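Local structure of 177aa long conserved hypothetical protein (ST1454) (Sulfolobus tokodaii, 1WOZ) at residues N35-F40 with L114-S119; K83-R88 with S150-A155; L101-G106 with M156-N161; R126-Y131 with M141-L146. The protein probably transfers the adenosyl group of ATP to the cobalt of cob(I)alamin, as a trimeric helical adenosyltransferase of the PduO type. One frame throughout, in Å; residues are numbered along the deposited sequence.

Interaction 1 (N35-F40 with L114-S119); sequences NSFIGF and LHVTRS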
loop_
_atom_site.group_PDB
_atom_site.type_symbol
_atom_site.label_atom_id
_atom_site.label_comp_id
_atom_site.label_asym_id
_atom_site.label_seq_id
_atom_site.Cartn_x
_atom_site.Cartn_y
_atom_site.Cartn_z
ATOM N N ASN A 35 4.666 6.557 7.124
ATOM C CA ASN A 35 4.950 6.331 8.540
ATOM C C ASN A 35 4.301 5.027 9.032
ATOM O O ASN A 35 4.877 4.291 9.847
ATOM C CB ASN A 35 4.430 7.543 9.352
ATOM C CG ASN A 35 5.240 7.802 10.622
ATOM O OD1 ASN A 35 6.296 7.213 10.839
ATOM N ND2 ASN A 35 4.738 8.693 11.461
ATOM N N SER A 36 3.097 4.738 8.534
ATOM C CA SER A 36 2.384 3.531 8.941
ATOM C C SER A 36 3.072 2.292 8.373
ATOM O O SER A 36 3.215 1.287 9.083
ATOM C CB SER A 36 0.915 3.611 8.511
ATOM O OG SER A 36 0.285 4.732 9.153
ATOM N N PHE A 37 3.509 2.338 7.109
ATOM C CA PHE A 37 4.254 1.176 6.584
ATOM C C PHE A 37 5.559 0.982 7.385
ATOM O O PHE A 37 5.995 -0.153 7.636
ATOM C CB PHE A 37 4.570 1.346 5.084
ATOM C CG PHE A 37 3.442 0.894 4.170
ATOM C CD1 PHE A 37 3.229 -0.459 3.920
ATOM C CD2 PHE A 37 2.561 1.824 3.616
ATOM C CE1 PHE A 37 2.142 -0.888 3.129
ATOM C CE2 PHE A 37 1.465 1.423 2.830
ATOM C CZ PHE A 37 1.248 0.057 2.582
ATOM N N ILE A 38 6.196 2.079 7.786
ATOM C CA ILE A 38 7.419 1.936 8.578
ATOM C C ILE A 38 7.086 1.248 9.912
ATOM O O ILE A 38 7.820 0.372 10.366
ATOM C CB ILE A 38 8.096 3.299 8.842
ATOM C CG1 ILE A 38 8.799 3.765 7.563
ATOM C CG2 ILE A 38 9.153 3.162 9.954
ATOM C CD1 ILE A 38 9.245 5.239 7.570
ATOM N N GLY A 39 5.964 1.642 10.522
ATOM C CA GLY A 39 5.545 1.033 11.770
ATOM C C GLY A 39 5.340 -0.459 11.542
ATOM O O GLY A 39 5.699 -1.270 12.403
ATOM N N PHE A 40 4.772 -0.827 10.387
ATOM C CA PHE A 40 4.542 -2.248 10.063
ATOM C C PHE A 40 5.897 -2.965 9.881
ATOM O O PHE A 40 6.117 -4.054 10.419
ATOM C CB PHE A 40 3.654 -2.362 8.796
ATOM C CG PHE A 40 3.364 -3.789 8.359
ATOM C CD1 PHE A 40 3.587 -4.182 7.041
ATOM C CD2 PHE A 40 2.848 -4.726 9.254
ATOM C CE1 PHE A 40 3.299 -5.488 6.610
ATOM C CE2 PHE A 40 2.557 -6.039 8.835
ATOM C CZ PHE A 40 2.784 -6.413 7.513
ATOM N N LEU A 114 10.472 -4.289 3.930
ATOM C CA LEU A 114 11.335 -3.107 3.787
ATOM C C LEU A 114 11.277 -2.567 2.358
ATOM O O LEU A 114 11.284 -1.344 2.154
ATOM C CB LEU A 114 12.787 -3.443 4.172
ATOM C CG LEU A 114 12.941 -3.551 5.718
ATOM C CD1 LEU A 114 14.239 -4.294 6.062
ATOM C CD2 LEU A 114 12.942 -2.158 6.362
ATOM N N HIS A 115 11.233 -3.466 1.368
ATOM C CA HIS A 115 11.138 -3.029 -0.021
ATOM C C HIS A 115 9.781 -2.382 -0.300
ATOM O O HIS A 115 9.682 -1.432 -1.083
ATOM C CB HIS A 115 11.346 -4.207 -0.986
ATOM C CG HIS A 115 12.786 -4.504 -1.246
ATOM N ND1 HIS A 115 13.634 -3.581 -1.821
ATOM C CD2 HIS A 115 13.537 -5.607 -0.995
ATOM C CE1 HIS A 115 14.847 -4.098 -1.909
ATOM N NE2 HIS A 115 14.816 -5.326 -1.414
ATOM N N VAL A 116 8.721 -2.919 0.302
ATOM C CA VAL A 116 7.413 -2.304 0.101
ATOM C C VAL A 116 7.462 -0.879 0.679
ATOM O O VAL A 116 7.000 0.087 0.058
ATOM C CB VAL A 116 6.293 -3.093 0.828
ATOM C CG1 VAL A 116 5.035 -2.224 0.935
ATOM C CG2 VAL A 116 5.992 -4.405 0.075
ATOM N N THR A 117 8.028 -0.765 1.873
ATOM C CA THR A 117 8.141 0.522 2.551
ATOM C C THR A 117 8.996 1.470 1.696
ATOM O O THR A 117 8.666 2.651 1.530
ATOM C CB THR A 117 8.743 0.299 3.956
ATOM O OG1 THR A 117 7.902 -0.627 4.658
ATOM C CG2 THR A 117 8.800 1.602 4.756
ATOM N N ARG A 118 10.070 0.932 1.118
ATOM C CA ARG A 118 10.944 1.705 0.243
ATOM C C ARG A 118 10.168 2.254 -0.986
ATOM O O ARG A 118 10.300 3.428 -1.379
ATOM C CB ARG A 118 12.106 0.789 -0.204
ATOM C CG ARG A 118 13.081 1.360 -1.258
ATOM C CD ARG A 118 13.954 0.213 -1.885
ATOM N NE ARG A 118 13.103 -0.763 -2.577
ATOM C CZ ARG A 118 12.447 -0.525 -3.707
ATOM N NH1 ARG A 118 12.560 0.659 -4.320
ATOM N NH2 ARG A 118 11.591 -1.433 -4.175
ATOM N N SER A 119 9.350 1.415 -1.599
ATOM C CA SER A 119 8.587 1.860 -2.774
ATOM C C SER A 119 7.542 2.918 -2.402
ATOM O O SER A 119 7.231 3.817 -3.200
ATOM C CB SER A 119 7.941 0.660 -3.483
ATOM O OG SER A 119 6.881 0.114 -2.729
#
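Apolar packing carries most of the meeting of Phe-37 and Ile-38 with Val-116 and Thr-117. Ile-38 CG1 presses on Thr-117 CG2 at 3.5 Å, the two side chains crossing at about a right angle. Thr-117 OG1 stands beside the backbone N (chi1 -57°), which leaves CG2 anti to that N and aimed at Ile-38. Val-116 CG1 reaches the CD1–CE1 side of the Phe-37 ring obliquely, 3.9 Å from CE1.

The segments run nearly antiparallel, at 170° with their axes 9.3 Å apart. They belong to helices 23-44 and 109-134 of the five-helix bundle expected of this family, and Phe-37 also packs on Val-116 of the second subunit and Phe-37 of the third.

Among polar groups, Thr-117 OG1 comes within 3.6 Å of Phe-37 O but is hydrogen-bonded to Val-113 O of its own helix. Replacing Thr-117 by a glycine would probably open a gap beside Ile-38 CG1 and leave Val-113 O without its hydroxyl partner. On the far side of 114-119, Arg-118 NE binds His-115 ND1 (3.0 Å) almost exactly in the imidazole plane, while Arg-118 NH2 forms a salt bridge with Asp-32 of the third subunit.

Interaction 2 (K83-R88 with S150-A155); sequences KWLEER and SSLLFA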
loop_
_atom_site.group_PDB
_atom_site.type_symbol
_atom_site.label_atom_id
_atom_site.label_comp_id
_atom_site.label_asym_id
_atom_site.label_seq_id
_atom_site.Cartn_x
_atom_site.Cartn_y
_atom_site.Cartn_z
ATOM N N LYS A 83 22.203 13.785 6.921
ATOM C CA LYS A 83 23.498 13.189 7.250
ATOM C C LYS A 83 23.361 11.845 7.955
ATOM O O LYS A 83 23.954 10.857 7.542
ATOM C CB LYS A 83 24.294 14.126 8.154
ATOM C CG LYS A 83 25.551 13.493 8.708
ATOM C CD LYS A 83 26.719 13.665 7.748
ATOM C CE LYS A 83 27.313 15.081 7.866
ATOM N NZ LYS A 83 26.311 16.193 7.691
ATOM N N TRP A 84 22.598 11.833 9.043
ATOM C CA TRP A 84 22.367 10.621 9.802
ATOM C C TRP A 84 21.852 9.481 8.883
ATOM O O TRP A 84 22.282 8.346 9.009
ATOM C CB TRP A 84 21.351 10.911 10.916
ATOM C CG TRP A 84 20.932 9.691 11.596
ATOM C CD1 TRP A 84 21.701 8.903 12.410
ATOM C CD2 TRP A 84 19.691 8.996 11.413
ATOM N NE1 TRP A 84 21.017 7.752 12.734
ATOM C CE2 TRP A 84 19.786 7.781 12.134
ATOM C CE3 TRP A 84 18.513 9.280 10.714
ATOM C CZ2 TRP A 84 18.740 6.845 12.170
ATOM C CZ3 TRP A 84 17.467 8.345 10.754
ATOM C CH2 TRP A 84 17.599 7.142 11.478
ATOM N N LEU A 85 20.929 9.787 7.970
ATOM C CA LEU A 85 20.408 8.749 7.057
ATOM C C LEU A 85 21.545 8.166 6.206
ATOM O O LEU A 85 21.662 6.958 6.043
ATOM C CB LEU A 85 19.342 9.325 6.127
ATOM C CG LEU A 85 18.034 9.801 6.776
ATOM C CD1 LEU A 85 17.189 10.462 5.731
ATOM C CD2 LEU A 85 17.306 8.617 7.408
ATOM N N GLU A 86 22.383 9.038 5.674
ATOM C CA GLU A 86 23.510 8.603 4.853
ATOM C C GLU A 86 24.534 7.770 5.622
ATOM O O GLU A 86 25.046 6.780 5.094
ATOM C CB GLU A 86 24.190 9.818 4.237
ATOM C CG GLU A 86 23.216 10.676 3.464
ATOM C CD GLU A 86 23.847 11.941 2.915
ATOM O OE1 GLU A 86 24.686 12.543 3.619
ATOM O OE2 GLU A 86 23.487 12.339 1.793
ATOM N N GLU A 87 24.835 8.160 6.857
ATOM C CA GLU A 87 25.805 7.420 7.661
ATOM C C GLU A 87 25.287 6.036 8.010
ATOM O O GLU A 87 26.059 5.067 8.005
ATOM C CB GLU A 87 26.131 8.164 8.964
ATOM C CG GLU A 87 26.622 9.578 8.776
ATOM C CD GLU A 87 26.733 10.329 10.097
ATOM O OE1 GLU A 87 25.848 10.174 10.967
ATOM O OE2 GLU A 87 27.703 11.089 10.259
ATOM N N ARG A 88 23.999 5.928 8.345
ATOM C CA ARG A 88 23.458 4.606 8.666
ATOM C C ARG A 88 23.422 3.766 7.389
ATOM O O ARG A 88 23.650 2.553 7.421
ATOM C CB ARG A 88 22.051 4.712 9.289
ATOM C CG ARG A 88 22.032 5.335 10.692
ATOM C CD ARG A 88 22.959 4.566 11.642
ATOM N NE ARG A 88 22.548 3.175 11.814
ATOM C CZ ARG A 88 23.369 2.183 12.157
ATOM N NH1 ARG A 88 24.661 2.422 12.361
ATOM N NH2 ARG A 88 22.900 0.954 12.312
ATOM N N SER A 150 14.775 6.327 1.144
ATOM C CA SER A 150 14.566 5.129 0.348
ATOM C C SER A 150 15.878 4.340 0.164
ATOM O O SER A 150 15.857 3.104 0.129
ATOM C CB SER A 150 13.921 5.475 -0.993
ATOM O OG SER A 150 14.772 6.261 -1.797
ATOM N N SER A 151 17.019 5.030 0.080
ATOM C CA SER A 151 18.285 4.298 -0.059
ATOM C C SER A 151 18.625 3.566 1.250
ATOM O O SER A 151 19.189 2.469 1.227
ATOM C CB SER A 151 19.432 5.249 -0.430
ATOM O OG SER A 151 19.173 5.842 -1.683
ATOM N N LEU A 152 18.298 4.189 2.389
ATOM C CA LEU A 152 18.534 3.549 3.676
ATOM C C LEU A 152 17.670 2.272 3.775
ATOM O O LEU A 152 18.141 1.219 4.216
ATOM C CB LEU A 152 18.177 4.515 4.827
ATOM C CG LEU A 152 18.107 3.881 6.220
ATOM C CD1 LEU A 152 19.439 3.220 6.566
ATOM C CD2 LEU A 152 17.725 4.951 7.254
ATOM N N LEU A 153 16.399 2.374 3.389
ATOM C CA LEU A 153 15.504 1.219 3.440
ATOM C C LEU A 153 16.036 0.082 2.548
ATOM O O LEU A 153 15.945 -1.092 2.908
ATOM C CB LEU A 153 14.094 1.637 3.012
ATOM C CG LEU A 153 13.363 2.547 4.030
ATOM C CD1 LEU A 153 12.117 3.147 3.390
ATOM C CD2 LEU A 153 12.979 1.743 5.288
ATOM N N PHE A 154 16.563 0.452 1.383
ATOM C CA PHE A 154 17.150 -0.501 0.430
ATOM C C PHE A 154 18.337 -1.202 1.103
ATOM O O PHE A 154 18.426 -2.427 1.117
ATOM C CB PHE A 154 17.596 0.268 -0.825
ATOM C CG PHE A 154 18.193 -0.602 -1.903
ATOM C CD1 PHE A 154 19.553 -0.880 -1.915
ATOM C CD2 PHE A 154 17.391 -1.147 -2.903
ATOM C CE1 PHE A 154 20.121 -1.696 -2.918
ATOM C CE2 PHE A 154 17.937 -1.967 -3.914
ATOM C CZ PHE A 154 19.310 -2.241 -3.918
ATOM N N ALA A 155 19.236 -0.428 1.707
ATOM C CA ALA A 155 20.393 -1.033 2.369
ATOM C C ALA A 155 19.973 -1.946 3.499
ATOM O O ALA A 155 20.587 -2.997 3.728
ATOM C CB ALA A 155 21.345 0.070 2.888
#
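Leu-152 meets Leu-85 and Arg-88 with its two terminal methyls, and its course from CB outward illustrates how one branched residue can bridge successive turns of a partner helix. CB leaves the backbone in the direction of 83-88 without touching it. The next step, with CG anti to the backbone N (chi1 168°), continues that outward course, and CG then splits into two arms that divide the work. CD1 takes the Arg-88 side, lying 4.1 Å from Arg-88 CB and near the carbonyl carbon of the same residue. CD2 goes to the preceding turn, where it meets Leu-85 CD2 methyl to methyl at 3.7 Å; these two leucines cross at about a right angle, so the contact is confined to their ends. Their CA atoms, 6.5 Å apart, are the nearest pair between the segments.

Arg-88 contributes only the root of its side chain to Leu-152. Its chain bends at chi2 and chi3 and carries the guanidinium away to a salt bridge with Asp-53, with a weak hydrogen bond to Tyr-92 as well. On the way, Arg-88 CG lies over one face of the Trp-84 indole, 3.1 Å above the plane and displaced toward the rim.

The hydrophobic pair is flanked by a charged one, since Glu-86 forms a salt bridge with Arg-148 just before 150-155. Helix 79-96 is thus fastened along helix 140-163, while helix 48-69 supplies Asp-53 and Arg-56, the latter in a cation-pi contact with Trp-84, and Leu-153 turns to helices 48-69 and 109-134.

Interaction 3 (L101-G106 with M156-N161); sequences LFVIPG and MALVAN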
loop_
_atom_site.group_PDB
_atom_site.type_symbol
_atom_site.label_atom_id
_atom_site.label_comp_id
_atom_site.label_asym_id
_atom_site.label_seq_id
_atom_site.Cartn_x
_atom_site.Cartn_y
_atom_site.Cartn_z
ATOM N N LEU A 101 23.116 -4.707 -9.338
ATOM C CA LEU A 101 21.867 -3.985 -9.612
ATOM C C LEU A 101 21.312 -4.532 -10.941
ATOM O O LEU A 101 22.094 -4.941 -11.814
ATOM C CB LEU A 101 22.168 -2.481 -9.720
ATOM C CG LEU A 101 22.816 -1.914 -8.443
ATOM C CD1 LEU A 101 23.206 -0.443 -8.668
ATOM C CD2 LEU A 101 21.819 -2.046 -7.263
ATOM N N PHE A 102 19.987 -4.588 -11.107
ATOM C CA PHE A 102 19.001 -4.174 -10.108
ATOM C C PHE A 102 18.635 -5.321 -9.184
ATOM O O PHE A 102 18.646 -6.471 -9.590
ATOM C CB PHE A 102 17.689 -3.751 -10.782
ATOM C CG PHE A 102 17.782 -2.503 -11.578
ATOM C CD1 PHE A 102 17.352 -2.483 -12.900
ATOM C CD2 PHE A 102 18.261 -1.331 -11.007
ATOM C CE1 PHE A 102 17.398 -1.304 -13.642
ATOM C CE2 PHE A 102 18.311 -0.148 -11.745
ATOM C CZ PHE A 102 17.879 -0.137 -13.062
ATOM N N VAL A 103 18.286 -4.991 -7.945
ATOM C CA VAL A 103 17.839 -5.991 -6.992
ATOM C C VAL A 103 16.321 -6.140 -7.204
ATOM O O VAL A 103 15.594 -5.145 -7.262
ATOM C CB VAL A 103 18.123 -5.538 -5.530
ATOM C CG1 VAL A 103 17.299 -6.382 -4.538
ATOM C CG2 VAL A 103 19.616 -5.682 -5.243
ATOM N N ILE A 104 15.859 -7.380 -7.358
ATOM C CA ILE A 104 14.426 -7.652 -7.522
ATOM C C ILE A 104 13.902 -7.658 -6.091
ATOM O O ILE A 104 14.318 -8.486 -5.264
ATOM C CB ILE A 104 14.197 -9.018 -8.195
ATOM C CG1 ILE A 104 14.749 -8.967 -9.635
ATOM C CG2 ILE A 104 12.680 -9.370 -8.167
ATOM C CD1 ILE A 104 14.658 -10.308 -10.416
ATOM N N PRO A 105 12.973 -6.741 -5.773
ATOM C CA PRO A 105 12.454 -6.674 -4.406
ATOM C C PRO A 105 11.808 -7.942 -3.848
ATOM O O PRO A 105 10.898 -8.513 -4.454
ATOM C CB PRO A 105 11.498 -5.468 -4.458
ATOM C CG PRO A 105 10.989 -5.506 -5.861
ATOM C CD PRO A 105 12.239 -5.821 -6.666
ATOM N N GLY A 106 12.292 -8.363 -2.679
ATOM C CA GLY A 106 11.758 -9.568 -2.061
ATOM C C GLY A 106 12.803 -10.334 -1.253
ATOM O O GLY A 106 13.820 -9.766 -0.821
HETATM N N MSE A 156 18.905 -1.568 4.207
HETATM C CA MSE A 156 18.447 -2.409 5.294
HETATM C C MSE A 156 17.879 -3.715 4.757
HETATM O O MSE A 156 18.044 -4.753 5.377
HETATM C CB MSE A 156 17.369 -1.703 6.129
HETATM C CG MSE A 156 17.860 -0.525 6.936
HETATM SE SE MSE A 156 16.275 0.153 7.890
HETATM C CE MSE A 156 17.126 1.318 9.200
ATOM N N ALA A 157 17.201 -3.664 3.615
ATOM C CA ALA A 157 16.628 -4.877 3.031
ATOM C C ALA A 157 17.741 -5.857 2.620
ATOM O O ALA A 157 17.575 -7.074 2.738
ATOM C CB ALA A 157 15.738 -4.519 1.815
ATOM N N LEU A 158 18.871 -5.328 2.146
ATOM C CA LEU A 158 20.011 -6.185 1.778
ATOM C C LEU A 158 20.540 -6.908 3.023
ATOM O O LEU A 158 20.839 -8.113 2.983
ATOM C CB LEU A 158 21.164 -5.347 1.198
ATOM C CG LEU A 158 20.871 -4.499 -0.042
ATOM C CD1 LEU A 158 22.134 -3.735 -0.438
ATOM C CD2 LEU A 158 20.374 -5.402 -1.188
ATOM N N VAL A 159 20.681 -6.164 4.120
ATOM C CA VAL A 159 21.176 -6.746 5.352
ATOM C C VAL A 159 20.166 -7.743 5.920
ATOM O O VAL A 159 20.561 -8.808 6.446
ATOM C CB VAL A 159 21.529 -5.648 6.401
ATOM C CG1 VAL A 159 21.811 -6.298 7.764
ATOM C CG2 VAL A 159 22.791 -4.869 5.931
ATOM N N ALA A 160 18.871 -7.431 5.799
ATOM C CA ALA A 160 17.830 -8.351 6.282
ATOM C C ALA A 160 17.962 -9.719 5.603
ATOM O O ALA A 160 17.866 -10.776 6.268
ATOM C CB ALA A 160 16.429 -7.778 5.993
ATOM N N ASN A 161 18.123 -9.723 4.280
ATOM C CA ASN A 161 18.277 -11.008 3.577
ATOM C C ASN A 161 19.553 -11.719 3.998
ATOM O O ASN A 161 19.548 -12.917 4.223
ATOM C CB ASN A 161 18.248 -10.823 2.045
ATOM C CG ASN A 161 16.825 -10.751 1.515
ATOM O OD1 ASN A 161 15.898 -11.281 2.145
ATOM N ND2 ASN A 161 16.637 -10.098 0.372
#
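Leu-158 and Asn-161, one helical turn apart, are the two residues through which 156-161 touches Val-103 and Gly-106. The segment begins with Met-156, present as selenomethionine, which is directed to Met-50 and Leu-54 of helix 48-69. Ala-157 follows and packs on Leu-114 and His-115 of helix 109-134. Leu-158 is the first to meet 101-106: its CD2 lies 4.1 Å from Val-103 CG2, the two side chains passing at a slant, so a single pair of methyls makes the apolar contact.

Val-103 belongs to a short, weakly bonded strand, 103-104, that pairs antiparallel with strand 169-173. The contact therefore sets a small two-stranded sheet, one strand from mid-chain and one from near the C terminus, against the last long helix of the bundle. Beyond the strand, Pro-105 O is hydrogen-bonded to Gln-58 of the third subunit, and the chain then reaches Gly-106, at whose backbone angles a CB would collide with the carbonyl O of Pro-105.

Asn-161 closes the walk. With its CG beside the backbone N (chi1 -83°), it extends a flat amide to the loop. ND2 gives Gly-106 O a 3.1 Å hydrogen bond that is virtually straight, at 177°, and lies in both the amide plane and the carbonyl plane. ND2 also bonds Glu-168 OE2, and OD1 receives Ser-108 N, so three partners fix the rotation of the buried amide. A leucine in its place would probably leave Gly-106 O, Glu-168 OE2 and Ser-108 N without these mates and set the loop free to shift.

Interaction 4 (R126-Y131 with M141-L146); sequences RNAVKY and MIIVYL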
loop_
_atom_site.group_PDB
_atom_site.type_symbol
_atom_site.label_atom_id
_atom_site.label_comp_id
_atom_site.label_asym_id
_atom_site.label_seq_id
_atom_site.Cartn_x
_atom_site.Cartn_y
_atom_site.Cartn_z
ATOM N N ARG A 126 8.128 11.358 -5.038
ATOM C CA ARG A 126 7.606 11.879 -6.308
ATOM C C ARG A 126 6.454 12.852 -6.071
ATOM O O ARG A 126 6.397 13.913 -6.694
ATOM C CB ARG A 126 7.113 10.755 -7.236
ATOM C CG ARG A 126 8.205 9.844 -7.825
ATOM C CD ARG A 126 7.593 8.958 -8.924
ATOM N NE ARG A 126 6.388 8.239 -8.485
ATOM C CZ ARG A 126 6.386 7.133 -7.725
ATOM N NH1 ARG A 126 7.520 6.591 -7.302
ATOM N NH2 ARG A 126 5.237 6.555 -7.399
ATOM N N ASN A 127 5.513 12.492 -5.203
ATOM C CA ASN A 127 4.401 13.398 -4.907
ATOM C C ASN A 127 4.921 14.725 -4.320
ATOM O O ASN A 127 4.417 15.799 -4.654
ATOM C CB ASN A 127 3.410 12.747 -3.931
ATOM C CG ASN A 127 2.707 11.540 -4.532
ATOM O OD1 ASN A 127 2.830 11.270 -5.729
ATOM N ND2 ASN A 127 1.965 10.810 -3.706
ATOM N N ALA A 128 5.934 14.652 -3.456
ATOM C CA ALA A 128 6.498 15.861 -2.861
ATOM C C ALA A 128 6.977 16.832 -3.938
ATOM O O ALA A 128 6.766 18.046 -3.827
ATOM C CB ALA A 128 7.649 15.508 -1.917
ATOM N N VAL A 129 7.629 16.312 -4.974
ATOM C CA VAL A 129 8.089 17.154 -6.071
ATOM C C VAL A 129 6.877 17.834 -6.713
ATOM O O VAL A 129 6.909 19.021 -7.033
ATOM C CB VAL A 129 8.844 16.328 -7.134
ATOM C CG1 VAL A 129 9.178 17.206 -8.338
ATOM C CG2 VAL A 129 10.128 15.777 -6.532
ATOM N N LYS A 130 5.793 17.089 -6.882
ATOM C CA LYS A 130 4.578 17.652 -7.455
ATOM C C LYS A 130 3.940 18.688 -6.515
ATOM O O LYS A 130 3.470 19.741 -6.965
ATOM C CB LYS A 130 3.574 16.536 -7.749
ATOM C CG LYS A 130 2.212 16.998 -8.233
ATOM C CD LYS A 130 1.257 15.817 -8.399
ATOM C CE LYS A 130 1.058 15.050 -7.089
ATOM N NZ LYS A 130 0.143 13.870 -7.242
ATOM N N TYR A 131 3.925 18.410 -5.214
ATOM C CA TYR A 131 3.315 19.346 -4.274
ATOM C C TYR A 131 4.091 20.647 -4.195
ATOM O O TYR A 131 3.506 21.706 -3.938
ATOM C CB TYR A 131 3.237 18.754 -2.871
ATOM C CG TYR A 131 2.442 17.483 -2.778
ATOM C CD1 TYR A 131 1.215 17.347 -3.436
ATOM C CD2 TYR A 131 2.897 16.422 -1.999
ATOM C CE1 TYR A 131 0.462 16.171 -3.318
ATOM C CE2 TYR A 131 2.161 15.259 -1.872
ATOM C CZ TYR A 131 0.951 15.131 -2.528
ATOM O OH TYR A 131 0.247 13.958 -2.389
HETATM N N MSE A 141 14.841 20.566 1.737
HETATM C CA MSE A 141 15.541 19.516 2.460
HETATM C C MSE A 141 14.630 18.312 2.751
HETATM O O MSE A 141 15.098 17.209 3.032
HETATM C CB MSE A 141 16.116 20.056 3.771
HETATM C CG MSE A 141 17.280 19.229 4.311
HETATM SE SE MSE A 141 18.873 19.175 3.093
HETATM C CE MSE A 141 18.442 20.607 1.935
ATOM N N ILE A 142 13.333 18.540 2.688
ATOM C CA ILE A 142 12.362 17.480 2.935
ATOM C C ILE A 142 12.426 16.450 1.813
ATOM O O ILE A 142 12.400 15.239 2.061
ATOM C CB ILE A 142 10.956 18.073 3.029
ATOM C CG1 ILE A 142 10.836 18.826 4.366
ATOM C CG2 ILE A 142 9.881 16.972 2.928
ATOM C CD1 ILE A 142 9.533 19.592 4.499
ATOM N N ILE A 143 12.521 16.933 0.576
ATOM C CA ILE A 143 12.605 16.025 -0.561
ATOM C C ILE A 143 13.935 15.269 -0.484
ATOM O O ILE A 143 13.996 14.058 -0.752
ATOM C CB ILE A 143 12.472 16.797 -1.884
ATOM C CG1 ILE A 143 11.095 17.485 -1.922
ATOM C CG2 ILE A 143 12.616 15.848 -3.057
ATOM C CD1 ILE A 143 10.798 18.297 -3.193
ATOM N N VAL A 144 14.998 15.965 -0.084
ATOM C CA VAL A 144 16.290 15.295 0.056
ATOM C C VAL A 144 16.217 14.194 1.120
ATOM O O VAL A 144 16.748 13.081 0.919
ATOM C CB VAL A 144 17.407 16.273 0.448
ATOM C CG1 VAL A 144 18.748 15.534 0.511
ATOM C CG2 VAL A 144 17.463 17.412 -0.586
ATOM N N TYR A 145 15.549 14.490 2.235
ATOM C CA TYR A 145 15.421 13.513 3.310
ATOM C C TYR A 145 14.715 12.250 2.769
ATOM O O TYR A 145 15.189 11.120 2.978
ATOM C CB TYR A 145 14.601 14.099 4.476
ATOM C CG TYR A 145 14.499 13.193 5.683
ATOM C CD1 TYR A 145 15.390 13.309 6.750
ATOM C CD2 TYR A 145 13.513 12.205 5.756
ATOM C CE1 TYR A 145 15.303 12.473 7.852
ATOM C CE2 TYR A 145 13.416 11.364 6.854
ATOM C CZ TYR A 145 14.304 11.496 7.897
ATOM O OH TYR A 145 14.214 10.671 8.989
ATOM N N LEU A 146 13.603 12.461 2.073
ATOM C CA LEU A 146 12.817 11.363 1.509
ATOM C C LEU A 146 13.642 10.525 0.528
ATOM O O LEU A 146 13.534 9.296 0.520
ATOM C CB LEU A 146 11.565 11.920 0.827
ATOM C CG LEU A 146 10.489 12.447 1.799
ATOM C CD1 LEU A 146 9.396 13.113 0.996
ATOM C CD2 LEU A 146 9.910 11.291 2.679
#
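No ring enters the seam where Ala-128 and Val-129 meet Ile-143 and Leu-146; the flat groups of both helices look elsewhere. Over one face of the Tyr-131 ring sits Asn-127 O, 3.1 Å above the plane and offset toward the rim. Phe-27 of helix 23-44 meets the same ring with planes at about 35°, and Tyr-131 OH is hydrogen-bonded to Asp-30. On the partner helix, Tyr-145 packs on Val-57 and Ile-64, its hydroxyl bonded to Glu-60.

The seam itself is aliphatic. Ala-128 CB, a single methyl, faces two larger chains at once: Ile-143 CG1 at 4.0 Å and Leu-146 CD1 at 4.2 Å. Ile-143 passes alongside this methyl and on toward the neighbouring residue, where CD1 comes 4.1 Å from Val-129 CA and 4.2 Å from Val-129 CG2. Its CG1 is anti to the carbonyl carbon, and the extended chi2 (180°) carries CD1 on to the backbone at Ala-128 and Val-129.

The segments are almost antiparallel, at 168° with axes 9.9 Å apart, and only a short connection separates helix 109-134 from helix 140-163. The arrangement is that of a helical hairpin, two consecutive antiparallel helices packed side by side within an all-helical bundle.

In the fold
Taken together, the four contacts show how a five-helix bundle is held at several levels. Interaction 1 joins the first long helix to helix 109-134, which interaction 4 uses again, about 17 Å away between centres, to pair with helix 140-163. That last helix serves interactions 4, 2 and 3 in succession along its length. Interactions 3 and 4, their centres about 23 Å apart, lie on opposite sides of the chain's centre. Interactions 1, 2 and 3 have centres about 14 Å from one another and touch, through Arg-118, His-115 and Phe-154 among others, and their segments alternate along the chain. Interactions 1, 3 and 4 also reach the third subunit, tying the bundle's packing to trimer assembly.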